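Local coordinates for hypothetical fimbrial assembly protein (Parabacteroides distasonis, PDB 3R4R), which probably forms part of the tip of fimbriae, the cell-surface filaments that mediate adhesion and biofilm formation, at residues Thr204-Phe216 / Tyr230-Ile242. Numbering follows the deposited sequence. Where two conformers were deposited one is given.
Sequences TIFNTSAVENGAF and YTYEISDAFKEVI. With EDO (1,2-ethanediol), chain G; EDO (1,2-ethanediol), chain F.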
loop_
_atom_site.group_PDB
_atom_site.type_symbol
_atom_site.label_atom_id
_atom_site.label_comp_id
_atom_site.label_asym_id
_atom_site.label_seq_id
_atom_site.Cartn_x
_atom_site.Cartn_y
_atom_site.Cartn_z
ATOM N N THR A 204 9.741 -1.828 -2.691
ATOM C CA THR A 204 10.701 -2.198 -1.645
ATOM C C THR A 204 10.810 -1.102 -0.573
ATOM O O THR A 204 11.791 -1.068 0.190
ATOM C CB THR A 204 12.078 -2.459 -2.285
ATOM O OG1 THR A 204 12.546 -1.306 -3.007
ATOM C CG2 THR A 204 12.138 -3.734 -3.093
ATOM N N ILE A 205 9.804 -0.199 -0.535
ATOM C CA ILE A 205 9.735 0.979 0.326
ATOM C C ILE A 205 8.707 0.698 1.428
ATOM O O ILE A 205 7.556 0.380 1.143
ATOM C CB ILE A 205 9.420 2.242 -0.530
ATOM C CG1 ILE A 205 8.239 1.981 -1.500
ATOM C CG2 ILE A 205 10.702 2.608 -1.334
ATOM C CD1 ILE A 205 7.736 3.124 -2.234
ATOM N N PHE A 206 9.153 0.767 2.695
ATOM C CA PHE A 206 8.308 0.366 3.817
ATOM C C PHE A 206 8.111 1.449 4.923
ATOM O O PHE A 206 7.530 1.117 5.963
ATOM C CB PHE A 206 8.960 -0.863 4.487
ATOM C CG PHE A 206 9.233 -2.016 3.551
ATOM C CD1 PHE A 206 8.228 -2.912 3.213
ATOM C CD2 PHE A 206 10.514 -2.239 3.044
ATOM C CE1 PHE A 206 8.485 -3.981 2.351
ATOM C CE2 PHE A 206 10.768 -3.321 2.197
ATOM C CZ PHE A 206 9.750 -4.171 1.848
ATOM N N ASN A 207 8.549 2.707 4.719
ATOM C CA ASN A 207 8.405 3.703 5.786
ATOM C C ASN A 207 7.068 4.408 5.652
ATOM O O ASN A 207 6.865 5.187 4.727
ATOM C CB ASN A 207 9.557 4.713 5.798
ATOM C CG ASN A 207 9.584 5.626 7.012
ATOM O OD1 ASN A 207 8.750 5.541 7.932
ATOM N ND2 ASN A 207 10.589 6.485 7.067
ATOM N N THR A 208 6.159 4.151 6.601
ATOM C CA THR A 208 4.802 4.739 6.593
ATOM C C THR A 208 4.822 6.137 7.255
ATOM O O THR A 208 3.775 6.635 7.633
ATOM C CB THR A 208 3.803 3.801 7.292
ATOM O OG1 THR A 208 2.515 4.401 7.201
ATOM C CG2 THR A 208 4.140 3.494 8.772
ATOM N N SER A 209 6.002 6.777 7.327
ATOM C CA SER A 209 6.221 8.104 7.912
ATOM C C SER A 209 6.987 9.049 6.956
ATOM O O SER A 209 7.031 10.253 7.214
ATOM C CB SER A 209 6.994 7.997 9.229
ATOM O OG SER A 209 6.302 7.196 10.173
ATOM N N ALA A 210 7.607 8.518 5.889
ATOM C CA ALA A 210 8.360 9.339 4.933
ATOM C C ALA A 210 8.058 8.935 3.502
ATOM O O ALA A 210 7.861 7.755 3.240
ATOM C CB ALA A 210 9.847 9.214 5.202
ATOM N N VAL A 211 7.985 9.913 2.583
ATOM C CA VAL A 211 7.678 9.651 1.172
ATOM C C VAL A 211 8.984 9.108 0.516
ATOM O O VAL A 211 10.024 9.742 0.618
ATOM C CB VAL A 211 7.074 10.899 0.452
ATOM C CG1 VAL A 211 8.014 12.098 0.451
ATOM C CG2 VAL A 211 6.615 10.575 -0.961
ATOM N N GLU A 212 8.934 7.890 -0.071
ATOM C CA GLU A 212 10.113 7.216 -0.668
ATOM C C GLU A 212 9.914 6.882 -2.163
ATOM O O GLU A 212 10.906 6.654 -2.857
ATOM C CB GLU A 212 10.419 5.904 0.080
ATOM C CG GLU A 212 10.784 6.004 1.544
ATOM C CD GLU A 212 10.601 4.694 2.292
ATOM O OE1 GLU A 212 9.432 4.289 2.483
ATOM O OE2 GLU A 212 11.608 4.101 2.744
ATOM N N ASN A 213 8.641 6.815 -2.656
ATOM C CA ASN A 213 8.390 6.441 -4.055
ATOM C C ASN A 213 8.812 7.565 -5.102
ATOM O O ASN A 213 8.197 8.642 -5.214
ATOM C CB ASN A 213 6.927 6.102 -4.262
ATOM C CG ASN A 213 6.628 5.508 -5.602
ATOM O OD1 ASN A 213 7.469 4.848 -6.197
ATOM N ND2 ASN A 213 5.401 5.668 -6.085
ATOM N N GLY A 214 9.814 7.203 -5.909
ATOM C CA GLY A 214 10.358 8.001 -7.003
ATOM C C GLY A 214 9.658 7.775 -8.336
ATOM O O GLY A 214 9.780 8.607 -9.245
ATOM N N ALA A 215 8.890 6.649 -8.460
ATOM C CA ALA A 215 8.123 6.301 -9.659
ATOM C C ALA A 215 6.849 7.150 -9.770
ATOM O O ALA A 215 6.212 7.456 -8.750
ATOM C CB ALA A 215 7.767 4.834 -9.630
ATOM N N PHE A 216 6.499 7.563 -11.010
ATOM C CA PHE A 216 5.294 8.354 -11.257
ATOM C C PHE A 216 4.746 8.135 -12.679
ATOM O O PHE A 216 5.506 8.121 -13.654
ATOM C CB PHE A 216 5.540 9.876 -11.035
ATOM C CG PHE A 216 4.266 10.716 -11.112
ATOM C CD1 PHE A 216 3.479 10.926 -9.983
ATOM C CD2 PHE A 216 3.836 11.263 -12.323
ATOM C CE1 PHE A 216 2.286 11.668 -10.063
ATOM C CE2 PHE A 216 2.627 11.978 -12.402
ATOM C CZ PHE A 216 1.866 12.177 -11.270
ATOM N N TYR A 230 -7.626 6.899 -3.950
ATOM C CA TYR A 230 -6.272 6.452 -3.622
ATOM C C TYR A 230 -5.226 6.919 -4.619
ATOM O O TYR A 230 -5.545 7.244 -5.757
ATOM C CB TYR A 230 -6.207 4.910 -3.581
ATOM C CG TYR A 230 -7.314 4.237 -2.809
ATOM C CD1 TYR A 230 -7.264 4.139 -1.419
ATOM C CD2 TYR A 230 -8.431 3.721 -3.461
ATOM C CE1 TYR A 230 -8.325 3.596 -0.694
ATOM C CE2 TYR A 230 -9.505 3.187 -2.744
ATOM C CZ TYR A 230 -9.440 3.115 -1.361
ATOM O OH TYR A 230 -10.442 2.508 -0.661
ATOM N N THR A 231 -3.958 6.883 -4.191
ATOM C CA THR A 231 -2.778 7.232 -4.980
ATOM C C THR A 231 -1.519 6.608 -4.363
ATOM O O THR A 231 -1.442 6.424 -3.138
ATOM C CB THR A 231 -2.614 8.766 -5.107
ATOM O OG1 THR A 231 -1.439 9.051 -5.860
ATOM C CG2 THR A 231 -2.513 9.476 -3.755
ATOM N N TYR A 232 -0.507 6.331 -5.212
ATOM C CA TYR A 232 0.778 5.940 -4.704
ATOM C C TYR A 232 1.512 7.225 -4.329
ATOM O O TYR A 232 1.172 8.273 -4.886
ATOM C CB TYR A 232 1.558 5.073 -5.709
ATOM C CG TYR A 232 0.977 3.722 -6.058
ATOM C CD1 TYR A 232 0.706 2.782 -5.062
ATOM C CD2 TYR A 232 0.933 3.287 -7.378
ATOM C CE1 TYR A 232 0.223 1.512 -5.375
ATOM C CE2 TYR A 232 0.522 1.991 -7.705
ATOM C CZ TYR A 232 0.152 1.113 -6.699
ATOM O OH TYR A 232 -0.287 -0.148 -7.007
ATOM N N GLU A 233 2.450 7.187 -3.350
ATOM C CA GLU A 233 3.322 8.320 -2.960
ATOM C C GLU A 233 3.913 9.087 -4.135
ATOM O O GLU A 233 4.180 8.493 -5.188
ATOM C CB GLU A 233 4.530 7.833 -2.142
ATOM C CG GLU A 233 4.243 7.309 -0.768
ATOM C CD GLU A 233 5.485 6.932 0.001
ATOM O OE1 GLU A 233 6.506 6.494 -0.588
ATOM O OE2 GLU A 233 5.396 7.022 1.241
ATOM N N ILE A 234 4.201 10.378 -3.926
ATOM C CA ILE A 234 4.803 11.253 -4.917
ATOM C C ILE A 234 5.931 12.009 -4.223
ATOM O O ILE A 234 5.634 12.881 -3.405
ATOM C CB ILE A 234 3.724 12.166 -5.522
ATOM C CG1 ILE A 234 2.548 11.327 -6.104
ATOM C CG2 ILE A 234 4.358 13.095 -6.554
ATOM C CD1 ILE A 234 1.262 12.038 -6.473
ATOM N N SER A 235 7.219 11.660 -4.548
ATOM C CA SER A 235 8.424 12.253 -3.952
ATOM C C SER A 235 8.676 13.693 -4.426
ATOM O O SER A 235 9.123 14.517 -3.615
ATOM C CB SER A 235 9.660 11.416 -4.273
ATOM O OG SER A 235 9.909 11.350 -5.667
ATOM N N ASP A 236 8.436 13.991 -5.732
ATOM C CA ASP A 236 8.688 15.338 -6.270
ATOM C C ASP A 236 7.961 16.384 -5.415
ATOM O O ASP A 236 6.746 16.293 -5.187
ATOM C CB ASP A 236 8.270 15.448 -7.749
ATOM C CG ASP A 236 8.625 16.753 -8.458
ATOM O OD1 ASP A 236 9.325 17.592 -7.856
ATOM O OD2 ASP A 236 8.236 16.914 -9.629
ATOM N N ALA A 237 8.745 17.344 -4.897
ATOM C CA ALA A 237 8.275 18.434 -4.039
ATOM C C ALA A 237 7.501 19.496 -4.841
ATOM O O ALA A 237 6.791 20.307 -4.241
ATOM C CB ALA A 237 9.465 19.078 -3.338
ATOM N N PHE A 238 7.598 19.440 -6.193
ATOM C CA PHE A 238 7.003 20.383 -7.142
ATOM C C PHE A 238 5.686 19.812 -7.757
ATOM O O PHE A 238 4.991 20.528 -8.485
ATOM C CB PHE A 238 8.049 20.693 -8.238
ATOM C CG PHE A 238 7.827 21.849 -9.193
ATOM C CD1 PHE A 238 7.309 23.062 -8.737
ATOM C CD2 PHE A 238 8.352 21.813 -10.482
ATOM C CE1 PHE A 238 7.177 24.161 -9.599
ATOM C CE2 PHE A 238 8.233 22.916 -11.342
ATOM C CZ PHE A 238 7.644 24.084 -10.894
ATOM N N LYS A 239 5.312 18.566 -7.418
ATOM C CA LYS A 239 4.074 17.990 -7.934
ATOM C C LYS A 239 2.905 18.299 -6.992
ATOM O O LYS A 239 3.083 18.507 -5.789
ATOM C CB LYS A 239 4.169 16.485 -8.186
ATOM C CG LYS A 239 4.916 16.174 -9.467
ATOM C CD LYS A 239 4.745 14.737 -9.863
ATOM C CE LYS A 239 5.413 14.362 -11.164
ATOM N NZ LYS A 239 6.895 14.423 -11.077
ATOM N N GLU A 240 1.709 18.384 -7.571
ATOM C CA GLU A 240 0.492 18.721 -6.837
ATOM C C GLU A 240 -0.664 17.826 -7.191
ATOM O O GLU A 240 -0.782 17.374 -8.337
ATOM C CB GLU A 240 0.064 20.181 -7.123
ATOM C CG GLU A 240 1.042 21.258 -6.678
ATOM C CD GLU A 240 0.614 22.677 -6.997
ATOM O OE1 GLU A 240 -0.029 22.883 -8.053
ATOM O OE2 GLU A 240 0.976 23.593 -6.222
ATOM N N VAL A 241 -1.553 17.618 -6.199
ATOM C CA VAL A 241 -2.817 16.917 -6.343
ATOM C C VAL A 241 -3.869 18.050 -6.268
ATOM O O VAL A 241 -3.967 18.755 -5.254
ATOM C CB VAL A 241 -3.019 15.731 -5.354
ATOM C CG1 VAL A 241 -1.945 14.663 -5.549
ATOM C CG2 VAL A 241 -3.034 16.185 -3.907
ATOM N N ILE A 242 -4.552 18.307 -7.402
ATOM C CA ILE A 242 -5.471 19.443 -7.572
ATOM C C ILE A 242 -6.928 18.997 -7.579
ATOM O O ILE A 242 -7.386 18.305 -8.493
ATOM C CB ILE A 242 -5.157 20.213 -8.889
ATOM C CG1 ILE A 242 -3.692 20.722 -8.913
ATOM C CG2 ILE A 242 -6.176 21.342 -9.119
ATOM C CD1 ILE A 242 -3.207 21.302 -10.238
HETATM C C1 EDO G . 1.838 15.753 -11.950
HETATM O O1 EDO G . 0.857 14.943 -12.599
HETATM C C2 EDO G . 1.300 16.189 -10.596
HETATM O O2 EDO G . 1.025 15.044 -9.770
HETATM C C1 EDO F . -8.312 6.724 -8.081
HETATM O O1 EDO F . -8.053 5.723 -9.081
HETATM C C2 EDO F . -9.529 6.334 -7.247
HETATM O O2 EDO F . -9.175 5.517 -6.128
#
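E233 reaches across to the backbone of E212 and N213, tying two loops of the transthyretin-like C-terminal domain together, and illustrates how one buried carboxylate can order an irregular chain. Its OE1 takes two amides from the same face: E212 N at 2.8 Å, well out of the carboxylate plane but nearly straight (167°), and N213 N at 3.0 Å, close to the C-O axis. N213 answers in kind: with CG anti to the backbone N (chi1 -171°), its ND2 meets E233 O at 3.2 Å. N213 O receives two weak bonds, from S235 N and S235 OG. V211 CG2 packs 3.6 Å from E233 CB. Farther along, F216 CE1 touches I234 CD1 (3.8 Å) at the ring edge. K239 lies over one face, its CE 3.7 Å from the F216 ring centroid and its NZ in a cation-pi contact with the same ring. Beyond this first shell, D236 OD2 holds K239 NZ in a salt bridge. E233 OE2 forms another with K263, which also pairs with E212, so the lysine probably offsets two neighbouring negative charges. A leucine at E233 would probably leave the E212 and N213 amides without their common acceptor OE1 and strip K263 of one of its two carboxylate partners, so that the turn at 212-213 would be less firmly held. N213 ND2 also donates to S200 O in strand 191-202, while OD1 closes an Asx turn onto A215 N and accepts from K202 N.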